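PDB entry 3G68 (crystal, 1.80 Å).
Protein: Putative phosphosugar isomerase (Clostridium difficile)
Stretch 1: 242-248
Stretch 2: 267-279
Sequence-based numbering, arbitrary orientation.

Stretch 1, residues 242-248: EFEEFIH
Stretch 2, residues 267-279: KEPRVTKMIDVLS

Glu242 is extended (phi/psi -74/154) and caps a helix that runs from Phe243 through His248 and continues beyond it. Its carboxylate accepts Glu245 N at OE1 and Glu244 N at OE2, both at 3.0 Å. A wider pi-type turn occurs at 246-248. In the second stretch, Glu268 to Val271 form a type I turn, which leads into a helix that includes Val271 and the residues after it. Glu268 OE2 caps this turn by accepting Arg270 N at 3.0 Å. The two helix directions differ by 39°, and the axes come no closer than 12.5 Å. Side chains from both helices occupy the space between. In register, Phe243 CA lies 8.5 Å from Glu268 CA.

Phe243 is the main bump. With chi1 t and chi2 -88°, its ring enters a hollow between Glu268 and Met274. Glu268 CG sits 3.6 Å from the Phe243 ring centroid, over one face. Met274 CE covers the opposite face, 3.9 Å from that centroid. Both are CH-pi contacts. Val271 (chi1 t) adds CG2 at 3.9 Å from Phe243 CE2.

Met274 is selenomethionine, with chi t, p, p. Its CE fits a pocket in the first helix, 3.7 Å from each of Phe243 CZ, Phe246 CD1 and Ile247 CG1. Phe246 (t, -88°) extends the apolar seam: its CZ lies 4.3 Å from Leu278 CD2, which meets the ring edge. Leu278 is m, t; Ile247 is m, t.

Arg270 (m, t, m, 169°) also contacts Phe243, and meets Glu244 and Ile247. Its guanidinium lays one face over Phe243 CE1. Glu244 (chi1 -99°, chi2 m) reaches the guanidinium edge: OE1 accepts Arg270 NH2 at 2.9 Å and NH1 at 3.1 Å in a salt bridge. Glu268 (t, p) braces the same group, with OE2 3.1 Å from Arg270 NE. The arginine charge is thus shared by carboxylates from both stretches.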

# COMPACT_ATOMS: atom_id res chain seq x y z
N GLU B 242 59.33 2.50 6.46
CA GLU B 242 58.60 3.49 5.64
C GLU B 242 59.23 3.39 4.21
O GLU B 242 60.39 2.99 4.05
CB GLU B 242 58.66 4.89 6.29
CG GLU B 242 58.02 6.06 5.49
CD GLU B 242 58.92 6.62 4.41
OE1 GLU B 242 60.15 6.55 4.57
OE2 GLU B 242 58.42 7.11 3.38
N PHE B 243 58.45 3.74 3.18
CA PHE B 243 58.84 3.60 1.77
C PHE B 243 60.18 4.24 1.41
O PHE B 243 61.06 3.59 0.83
CB PHE B 243 57.73 4.21 0.89
CG PHE B 243 57.84 3.89 -0.55
CD1 PHE B 243 58.59 4.68 -1.40
CD2 PHE B 243 57.18 2.79 -1.08
CE1 PHE B 243 58.71 4.37 -2.76
CE2 PHE B 243 57.29 2.49 -2.45
CZ PHE B 243 58.06 3.29 -3.28
N GLU B 244 60.32 5.52 1.73
CA GLU B 244 61.58 6.23 1.48
C GLU B 244 62.79 5.62 2.17
O GLU B 244 63.84 5.49 1.54
CB GLU B 244 61.49 7.71 1.81
CG GLU B 244 61.25 8.59 0.61
CD GLU B 244 62.42 8.63 -0.32
OE1 GLU B 244 62.17 8.75 -1.53
OE2 GLU B 244 63.58 8.53 0.12
N GLU B 245 62.65 5.26 3.45
CA GLU B 245 63.77 4.68 4.19
C GLU B 245 64.20 3.33 3.61
O GLU B 245 65.39 3.02 3.60
CB GLU B 245 63.53 4.57 5.70
CG GLU B 245 62.45 3.62 6.14
CD GLU B 245 62.60 3.10 7.57
OE1 GLU B 245 63.71 2.63 7.93
OE2 GLU B 245 61.58 3.09 8.28
N PHE B 246 63.25 2.56 3.08
CA PHE B 246 63.59 1.29 2.45
C PHE B 246 64.53 1.55 1.25
O PHE B 246 65.46 0.80 1.00
CB PHE B 246 62.34 0.56 1.99
CG PHE B 246 62.62 -0.76 1.35
CD1 PHE B 246 62.87 -0.85 -0.02
CD2 PHE B 246 62.63 -1.93 2.12
CE1 PHE B 246 63.11 -2.07 -0.60
CE2 PHE B 246 62.88 -3.17 1.55
CZ PHE B 246 63.10 -3.25 0.18
N ILE B 247 64.29 2.63 0.53
CA ILE B 247 65.13 2.99 -0.61
C ILE B 247 66.56 3.29 -0.16
O ILE B 247 67.50 3.02 -0.89
CB ILE B 247 64.53 4.21 -1.40
CG1 ILE B 247 63.14 3.86 -1.94
CG2 ILE B 247 65.43 4.61 -2.58
CD1 ILE B 247 62.40 5.04 -2.54
N HIS B 248 66.72 3.82 1.04
CA HIS B 248 68.05 4.13 1.57
C HIS B 248 68.79 2.89 2.12
O HIS B 248 69.07 2.80 3.31
CB HIS B 248 67.95 5.26 2.60
CG HIS B 248 67.76 6.60 1.98
ND1 HIS B 248 68.80 7.48 1.78
CD2 HIS B 248 66.65 7.21 1.50
CE1 HIS B 248 68.34 8.58 1.21
NE2 HIS B 248 67.04 8.45 1.03
N LYS B 267 49.09 6.95 -1.99
CA LYS B 267 49.74 8.28 -2.01
C LYS B 267 51.15 8.23 -2.58
O LYS B 267 51.80 9.26 -2.69
CB LYS B 267 49.80 8.88 -0.61
CG LYS B 267 48.46 9.32 -0.07
CD LYS B 267 48.52 9.75 1.42
CE LYS B 267 48.97 11.19 1.65
NZ LYS B 267 48.49 11.68 2.99
N GLU B 268 51.64 7.05 -2.94
CA GLU B 268 53.01 6.91 -3.43
C GLU B 268 53.05 6.46 -4.89
O GLU B 268 52.89 5.28 -5.17
CB GLU B 268 53.78 5.93 -2.54
CG GLU B 268 55.22 5.67 -3.00
CD GLU B 268 56.01 6.96 -3.17
OE1 GLU B 268 56.36 7.58 -2.15
OE2 GLU B 268 56.27 7.34 -4.34
N PRO B 269 53.31 7.40 -5.83
CA PRO B 269 53.28 6.99 -7.24
C PRO B 269 54.36 5.98 -7.65
O PRO B 269 54.17 5.29 -8.64
CB PRO B 269 53.41 8.31 -8.00
CG PRO B 269 54.05 9.22 -7.05
CD PRO B 269 53.57 8.84 -5.69
N ARG B 270 55.46 5.88 -6.89
CA ARG B 270 56.52 4.91 -7.19
C ARG B 270 56.23 3.45 -6.76
O ARG B 270 57.05 2.58 -7.04
CB ARG B 270 57.83 5.40 -6.60
CG ARG B 270 58.35 6.71 -7.22
CD ARG B 270 59.63 7.19 -6.49
NE ARG B 270 59.29 7.60 -5.12
CZ ARG B 270 60.16 7.86 -4.15
NH1 ARG B 270 61.46 7.79 -4.34
NH2 ARG B 270 59.67 8.20 -2.95
N VAL B 271 55.08 3.16 -6.15
CA VAL B 271 54.78 1.80 -5.68
C VAL B 271 54.81 0.76 -6.79
O VAL B 271 55.33 -0.34 -6.58
CB VAL B 271 53.44 1.68 -4.89
CG1 VAL B 271 53.11 0.24 -4.61
CG2 VAL B 271 53.53 2.42 -3.59
N THR B 272 54.27 1.08 -7.96
CA THR B 272 54.27 0.12 -9.08
C THR B 272 55.69 -0.24 -9.46
O THR B 272 55.98 -1.42 -9.66
CB THR B 272 53.56 0.67 -10.31
OG1 THR B 272 52.22 0.99 -9.95
CG2 THR B 272 53.55 -0.37 -11.44
N LYS B 273 56.56 0.77 -9.59
CA LYS B 273 57.98 0.53 -9.90
C LYS B 273 58.68 -0.27 -8.79
O LYS B 273 59.51 -1.13 -9.09
CB LYS B 273 58.74 1.85 -10.19
CG LYS B 273 58.27 2.58 -11.46
CD LYS B 273 58.98 3.92 -11.69
N MSE B 274 58.37 0.03 -7.53
CA MSE B 274 58.95 -0.71 -6.40
C MSE B 274 58.59 -2.21 -6.55
O MSE B 274 59.47 -3.07 -6.49
CB MSE B 274 58.42 -0.17 -5.06
CG MSE B 274 58.92 -0.93 -3.81
SE MSE B 274 60.82 -0.72 -3.54
CE MSE B 274 60.85 0.99 -2.45
N ILE B 275 57.29 -2.49 -6.76
CA ILE B 275 56.79 -3.86 -6.89
C ILE B 275 57.48 -4.58 -8.06
O ILE B 275 57.90 -5.72 -7.93
CB ILE B 275 55.24 -3.91 -7.02
CG1 ILE B 275 54.59 -3.45 -5.69
CG2 ILE B 275 54.79 -5.33 -7.37
CD1 ILE B 275 53.09 -3.15 -5.76
N ASP B 276 57.59 -3.89 -9.19
CA ASP B 276 58.23 -4.48 -10.36
C ASP B 276 59.69 -4.81 -10.12
O ASP B 276 60.12 -5.91 -10.45
CB ASP B 276 58.04 -3.57 -11.60
CG ASP B 276 56.56 -3.46 -12.05
OD1 ASP B 276 55.67 -4.18 -11.50
OD2 ASP B 276 56.28 -2.64 -12.96
N VAL B 277 60.45 -3.88 -9.53
CA VAL B 277 61.88 -4.15 -9.25
C VAL B 277 62.02 -5.31 -8.27
O VAL B 277 62.77 -6.29 -8.53
CB VAL B 277 62.62 -2.90 -8.73
CG1 VAL B 277 64.07 -3.24 -8.33
CG2 VAL B 277 62.58 -1.79 -9.78
N LEU B 278 61.27 -5.26 -7.18
CA LEU B 278 61.39 -6.34 -6.18
C LEU B 278 60.92 -7.68 -6.71
O LEU B 278 61.46 -8.72 -6.31
CB LEU B 278 60.62 -5.99 -4.90
CG LEU B 278 61.12 -4.79 -4.13
CD1 LEU B 278 60.15 -4.43 -3.00
CD2 LEU B 278 62.53 -5.07 -3.63
N SER B 279 59.90 -7.69 -7.58
CA SER B 279 59.36 -8.95 -8.12
C SER B 279 60.34 -9.64 -9.05
O SER B 279 60.22 -10.83 -9.32
CB SER B 279 57.97 -8.74 -8.74
OG SER B 279 57.06 -8.28 -7.74